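Local coordinates for citrate lyase subunit beta-like protein (PDB 6AQ4) that probably acts as a magnesium-dependent lyase of the HpcH/HpaI aldolase family and binds citramalyl-CoA in a cleft shared by two subunits, at the Citramalyl-CoA site. Coordinates in Å, arbitrary orientation; residue numbers count along the deposited sequence, not the author numbering. Chains: chain A/B, Citrate lyase subunit beta-like protein.

The Citramalyl-CoA site. Residues chain A 19-22, 28, 31-32, 42, 45-46, 72, 120, 143-146, 217-219; chain B 252-254, 259, 261. With CQM (Citramalyl-CoA), chain C; MG (magnesium ion), chain D.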
# COMPACT_ATOMS: atom_id res chain seq x y z
N LEU A 19 -9.36 -5.21 25.47
CA LEU A 19 -10.56 -4.40 25.63
C LEU A 19 -10.27 -2.98 26.16
O LEU A 19 -9.69 -2.82 27.23
CB LEU A 19 -11.55 -5.12 26.56
CG LEU A 19 -12.80 -4.35 26.98
CD1 LEU A 19 -13.73 -4.09 25.78
CD2 LEU A 19 -13.53 -5.14 28.06
N PHE A 20 -10.70 -1.97 25.40
CA PHE A 20 -10.67 -0.58 25.87
C PHE A 20 -11.71 -0.39 26.96
O PHE A 20 -12.83 -0.91 26.88
CB PHE A 20 -11.02 0.39 24.74
CG PHE A 20 -9.84 0.87 23.93
CD1 PHE A 20 -8.89 1.72 24.48
CD2 PHE A 20 -9.73 0.52 22.59
CE1 PHE A 20 -7.83 2.18 23.72
CE2 PHE A 20 -8.68 0.97 21.83
CZ PHE A 20 -7.72 1.81 22.40
N CYS A 21 -11.35 0.38 27.98
CA CYS A 21 -12.32 0.82 28.97
C CYS A 21 -11.94 2.22 29.44
O CYS A 21 -10.86 2.41 29.99
CB CYS A 21 -12.34 -0.12 30.16
SG CYS A 21 -13.54 0.36 31.44
N PRO A 22 -12.82 3.21 29.22
CA PRO A 22 -12.51 4.57 29.68
C PRO A 22 -12.20 4.57 31.18
O PRO A 22 -12.94 3.95 31.96
CB PRO A 22 -13.81 5.34 29.39
CG PRO A 22 -14.55 4.52 28.39
CD PRO A 22 -14.19 3.09 28.69
N ARG A 28 -16.37 -0.20 36.19
CA ARG A 28 -16.33 -1.16 35.09
C ARG A 28 -15.02 -1.94 34.98
O ARG A 28 -14.95 -2.94 34.26
CB ARG A 28 -16.64 -0.47 33.76
CG ARG A 28 -18.10 -0.03 33.66
CD ARG A 28 -18.45 0.52 32.30
NE ARG A 28 -19.86 0.90 32.25
CZ ARG A 28 -20.52 1.17 31.12
NH1 ARG A 28 -19.88 1.10 29.96
NH2 ARG A 28 -21.80 1.50 31.15
N LYS A 31 -15.00 -5.81 35.63
CA LYS A 31 -15.71 -6.56 34.60
C LYS A 31 -14.87 -6.63 33.32
O LYS A 31 -14.81 -7.67 32.66
CB LYS A 31 -17.09 -5.94 34.33
CG LYS A 31 -18.00 -5.89 35.55
CD LYS A 31 -19.39 -5.32 35.23
CE LYS A 31 -19.35 -3.83 34.93
NZ LYS A 31 -20.72 -3.24 34.76
N ALA A 32 -14.21 -5.53 32.99
CA ALA A 32 -13.36 -5.54 31.80
C ALA A 32 -12.22 -6.54 31.96
O ALA A 32 -11.91 -7.29 31.04
CB ALA A 32 -12.83 -4.16 31.51
N ASP A 42 -8.33 3.73 29.38
CA ASP A 42 -8.16 4.86 28.48
C ASP A 42 -8.22 6.21 29.17
O ASP A 42 -9.19 6.52 29.88
CB ASP A 42 -9.22 4.81 27.36
CG ASP A 42 -8.94 5.82 26.24
OD1 ASP A 42 -7.77 6.26 26.08
OD2 ASP A 42 -9.90 6.16 25.51
N ASP A 45 -9.16 9.56 24.14
CA ASP A 45 -10.44 9.91 23.48
C ASP A 45 -11.73 9.30 24.04
O ASP A 45 -12.82 9.79 23.76
CB ASP A 45 -10.37 9.66 21.97
CG ASP A 45 -9.61 10.74 21.24
OD1 ASP A 45 -9.30 11.78 21.87
OD2 ASP A 45 -9.32 10.56 20.04
N GLY A 46 -11.62 8.22 24.82
CA GLY A 46 -12.79 7.63 25.45
C GLY A 46 -13.28 8.46 26.62
O GLY A 46 -14.35 8.21 27.16
N ARG A 72 -3.74 3.79 27.98
CA ARG A 72 -3.59 4.75 26.90
C ARG A 72 -3.55 6.17 27.45
O ARG A 72 -4.54 6.67 28.00
CB ARG A 72 -4.68 4.62 25.83
CG ARG A 72 -4.47 5.62 24.69
CD ARG A 72 -5.33 5.30 23.49
NE ARG A 72 -6.73 5.68 23.69
CZ ARG A 72 -7.61 5.81 22.70
NH1 ARG A 72 -7.21 5.57 21.45
NH2 ARG A 72 -8.86 6.16 22.96
N GLU A 120 -2.25 6.60 13.75
CA GLU A 120 -3.61 6.98 13.38
C GLU A 120 -3.65 8.37 12.76
O GLU A 120 -4.66 9.09 12.88
CB GLU A 120 -4.51 6.91 14.63
CG GLU A 120 -4.00 7.76 15.79
CD GLU A 120 -4.90 7.65 16.98
OE1 GLU A 120 -6.01 7.15 16.79
OE2 GLU A 120 -4.50 8.00 18.11
N GLY A 143 -5.33 3.16 13.91
CA GLY A 143 -6.61 3.73 14.30
C GLY A 143 -7.25 4.36 13.08
O GLY A 143 -6.76 5.37 12.57
N ALA A 144 -8.33 3.76 12.59
CA ALA A 144 -8.92 4.15 11.31
C ALA A 144 -9.60 5.50 11.44
O ALA A 144 -9.63 6.27 10.50
CB ALA A 144 -9.92 3.10 10.84
N GLU A 145 -10.13 5.79 12.62
CA GLU A 145 -11.01 6.94 12.76
C GLU A 145 -10.27 8.25 12.88
O GLU A 145 -10.59 9.20 12.17
CB GLU A 145 -11.99 6.72 13.91
CG GLU A 145 -12.75 5.39 13.81
CD GLU A 145 -13.52 5.22 12.48
OE1 GLU A 145 -14.11 6.21 11.98
OE2 GLU A 145 -13.53 4.10 11.94
N ASP A 146 -9.26 8.33 13.76
CA ASP A 146 -8.40 9.51 13.74
C ASP A 146 -7.64 9.64 12.42
O ASP A 146 -7.39 10.76 11.97
CB ASP A 146 -7.44 9.56 14.94
CG ASP A 146 -8.01 10.38 16.08
OD1 ASP A 146 -8.49 11.50 15.83
OD2 ASP A 146 -8.00 9.89 17.22
N ILE A 217 -14.05 -2.83 21.81
CA ILE A 217 -14.63 -1.71 22.54
C ILE A 217 -15.84 -2.11 23.40
O ILE A 217 -16.49 -1.27 24.01
CB ILE A 217 -14.99 -0.50 21.61
CG1 ILE A 217 -15.63 -0.97 20.30
CG2 ILE A 217 -13.73 0.32 21.30
CD1 ILE A 217 -17.03 -1.51 20.41
N HIS A 218 -16.12 -3.41 23.45
CA HIS A 218 -17.23 -3.92 24.25
C HIS A 218 -16.95 -5.37 24.65
O HIS A 218 -16.48 -6.15 23.81
CB HIS A 218 -18.55 -3.81 23.46
CG HIS A 218 -19.78 -4.01 24.29
ND1 HIS A 218 -20.09 -5.21 24.88
CD2 HIS A 218 -20.78 -3.15 24.62
CE1 HIS A 218 -21.23 -5.09 25.55
NE2 HIS A 218 -21.66 -3.85 25.41
N PRO A 219 -17.22 -5.74 25.91
CA PRO A 219 -17.00 -7.10 26.43
C PRO A 219 -17.59 -8.19 25.52
O PRO A 219 -16.99 -9.25 25.39
CB PRO A 219 -17.78 -7.09 27.76
CG PRO A 219 -17.80 -5.69 28.18
CD PRO A 219 -17.85 -4.86 26.92
N ALA B 252 -16.77 8.43 25.24
CA ALA B 252 -17.39 7.40 24.42
C ALA B 252 -18.84 7.14 24.77
O ALA B 252 -19.23 7.17 25.94
CB ALA B 252 -16.59 6.10 24.51
N PHE B 253 -19.65 6.91 23.74
CA PHE B 253 -21.04 6.49 23.94
C PHE B 253 -21.51 5.73 22.71
O PHE B 253 -20.90 5.83 21.64
CB PHE B 253 -21.95 7.70 24.24
CG PHE B 253 -22.17 8.60 23.05
CD1 PHE B 253 -23.33 8.53 22.30
CD2 PHE B 253 -21.20 9.53 22.69
CE1 PHE B 253 -23.53 9.36 21.21
CE2 PHE B 253 -21.38 10.37 21.60
CZ PHE B 253 -22.55 10.28 20.86
N ALA B 254 -22.58 4.96 22.87
CA ALA B 254 -23.12 4.19 21.77
C ALA B 254 -24.22 4.97 21.06
O ALA B 254 -25.16 5.44 21.70
CB ALA B 254 -23.66 2.85 22.26
N MET B 259 -20.02 2.59 18.49
CA MET B 259 -19.26 3.33 19.48
C MET B 259 -18.86 4.68 18.90
O MET B 259 -18.28 4.75 17.82
CB MET B 259 -18.02 2.54 19.91
CG MET B 259 -17.42 2.99 21.22
SD MET B 259 -16.32 4.40 21.03
CE MET B 259 -15.11 3.74 19.90
N ASP B 261 -16.91 8.41 19.66
CA ASP B 261 -16.10 9.37 20.42
C ASP B 261 -15.42 10.37 19.47
O ASP B 261 -15.72 10.44 18.28
CB ASP B 261 -15.05 8.68 21.32
CG ASP B 261 -14.02 7.89 20.54
OD1 ASP B 261 -13.90 8.07 19.31
OD2 ASP B 261 -13.32 7.07 21.16
C2 CQM C . -10.65 4.87 18.15
C4 CQM C . -9.30 5.49 16.28
C6 CQM C . -8.71 3.46 17.76
P2A CQM C . -23.03 1.02 27.43
O5A CQM C . -23.15 1.10 28.92
O4A CQM C . -24.08 1.86 26.71
O3A CQM C . -23.06 -0.44 26.86
O6A CQM C . -21.60 1.60 27.03
P1A CQM C . -23.86 -1.67 27.42
O1A CQM C . -24.06 -2.62 26.25
O2A CQM C . -25.20 -1.26 28.03
O5B CQM C . -22.98 -2.40 28.51
C5B CQM C . -23.42 -3.58 29.10
C4B CQM C . -22.59 -4.08 30.29
O4B CQM C . -21.29 -4.23 29.85
C3B CQM C . -22.53 -3.10 31.38
O3B CQM C . -22.35 -3.76 32.61
C2B CQM C . -21.41 -2.31 31.10
O2B CQM C . -20.93 -1.68 32.24
C1B CQM C . -20.52 -3.19 30.33
P3B CQM C . -23.59 -4.40 33.39
O7A CQM C . -23.19 -4.55 34.85
O8A CQM C . -23.93 -5.76 32.80
O9A CQM C . -24.80 -3.50 33.26
N9A CQM C . -19.53 -2.58 29.43
C4A CQM C . -18.21 -2.47 29.68
N3A CQM C . -17.46 -2.83 30.73
C2A CQM C . -16.15 -2.60 30.71
N1A CQM C . -15.56 -2.00 29.66
C6A CQM C . -16.26 -1.63 28.58
C5A CQM C . -17.63 -1.86 28.57
N7A CQM C . -18.62 -1.62 27.68
C8A CQM C . -19.77 -2.07 28.20
N6A CQM C . -15.61 -1.00 27.45
CBP CQM C . -19.84 2.25 25.52
CCP CQM C . -21.23 1.73 25.69
CDP CQM C . -19.75 3.57 26.23
CEP CQM C . -19.51 2.44 24.02
CAP CQM C . -18.91 1.25 26.17
OAP CQM C . -18.96 0.00 25.52
C9P CQM C . -17.46 1.71 26.12
O9P CQM C . -17.08 2.63 26.80
N8P CQM C . -16.55 1.05 25.21
C7P CQM C . -15.18 1.46 25.11
C6P CQM C . -14.99 2.96 24.81
C5P CQM C . -13.57 3.38 24.57
O5P CQM C . -12.71 3.13 25.39
N4P CQM C . -13.26 4.09 23.36
C3P CQM C . -11.87 4.48 23.10
C2P CQM C . -11.19 3.56 22.11
S1P CQM C . -11.86 3.60 20.44
C1 CQM C . -10.96 4.97 19.64
O2 CQM C . -10.58 5.99 20.27
C3 CQM C . -9.22 4.89 17.69
O7 CQM C . -8.39 5.71 18.45
O3 CQM C . -8.92 6.70 16.03
O4 CQM C . -9.79 4.77 15.38
MG MG D . -7.84 7.80 17.90
O HOH W 1 -6.67 8.31 19.65
O HOH W 2 -9.67 8.46 19.19
O HOH W 3 -10.14 2.45 14.56
O HOH W 4 -23.67 4.36 25.55
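Citramalyl-CoA (CQM) lies stretched along a cleft, its acyl head on magnesium and its adenine and phosphates at the far end. The near-octahedral metal is chelated by the head through carboxylate O3 and the tertiary hydroxyl O7, with CQM O7 2.2 Å from MG. A:Glu120 OE1, A:Asp146 OD2 and two waters complete the sphere seen; A:Glu120 OE2 turns away to hold one of those waters. Backbone N-H groups of A:Glu145 and A:Asp146 hold O4 and O3.

A:Arg72 organises the reactive part. Its chain bends at chi3 (76°), and the guanidinium tip meets the ligand end-on, almost in its own plane: A:Arg72 NH1 reaches CQM O7 at 3.2 Å, and NH2 takes the thioester carbonyl O2. Alongside, A:Asp42 fixes the rotation of A:Arg72, with A:Arg72 NE 2.7 Å from OD1 and NH2 on OD2, both oxygens met from above the carboxylate plane. A:Phe20 CE1 sits over the rim of one guanidinium face, while the same phenyl ring carries C2P of the pantetheine arm over its centre. The positive charge may stabilise an enolate during cleavage. B:Asp261 OD2 comes within 3.1 Å of CQM O2; as both are normally acceptors, the carboxylate may be protonated here. B:Met259 CE lies against the thioester sulfur.

Adenine is read by the A:Phe20 carbonyl, whose O is 2.8 Å from amino CQM N6A, and A:Pro219 covers one purine face. From the opposite face A:Arg28, extended, lays NH1 over the imidazole part and sends NH2 to phosphate CQM O5A at 2.6 Å. A:Lys31 NZ binds the ribose 2'-hydroxyl, O3B and, at 2.8 Å, the 3'-phosphate CQM O7A. A:His218 NE2 points in its ring plane at CQM O1A (2.8 Å), and the purine edge at C8A meets the histidine face, planes at 60°.

In this homotrimer, strands 17-22, 38-42 and 69-72, helices 26-28, 29-35 and 144-151, and the loops after strands 114-119 and 213-216 contribute to the pocket in the TIM barrel of chain A; strands 253-255 and 258-260 of chain B, with B:Ala252 and B:Asp261, close over the pantetheine and thioester.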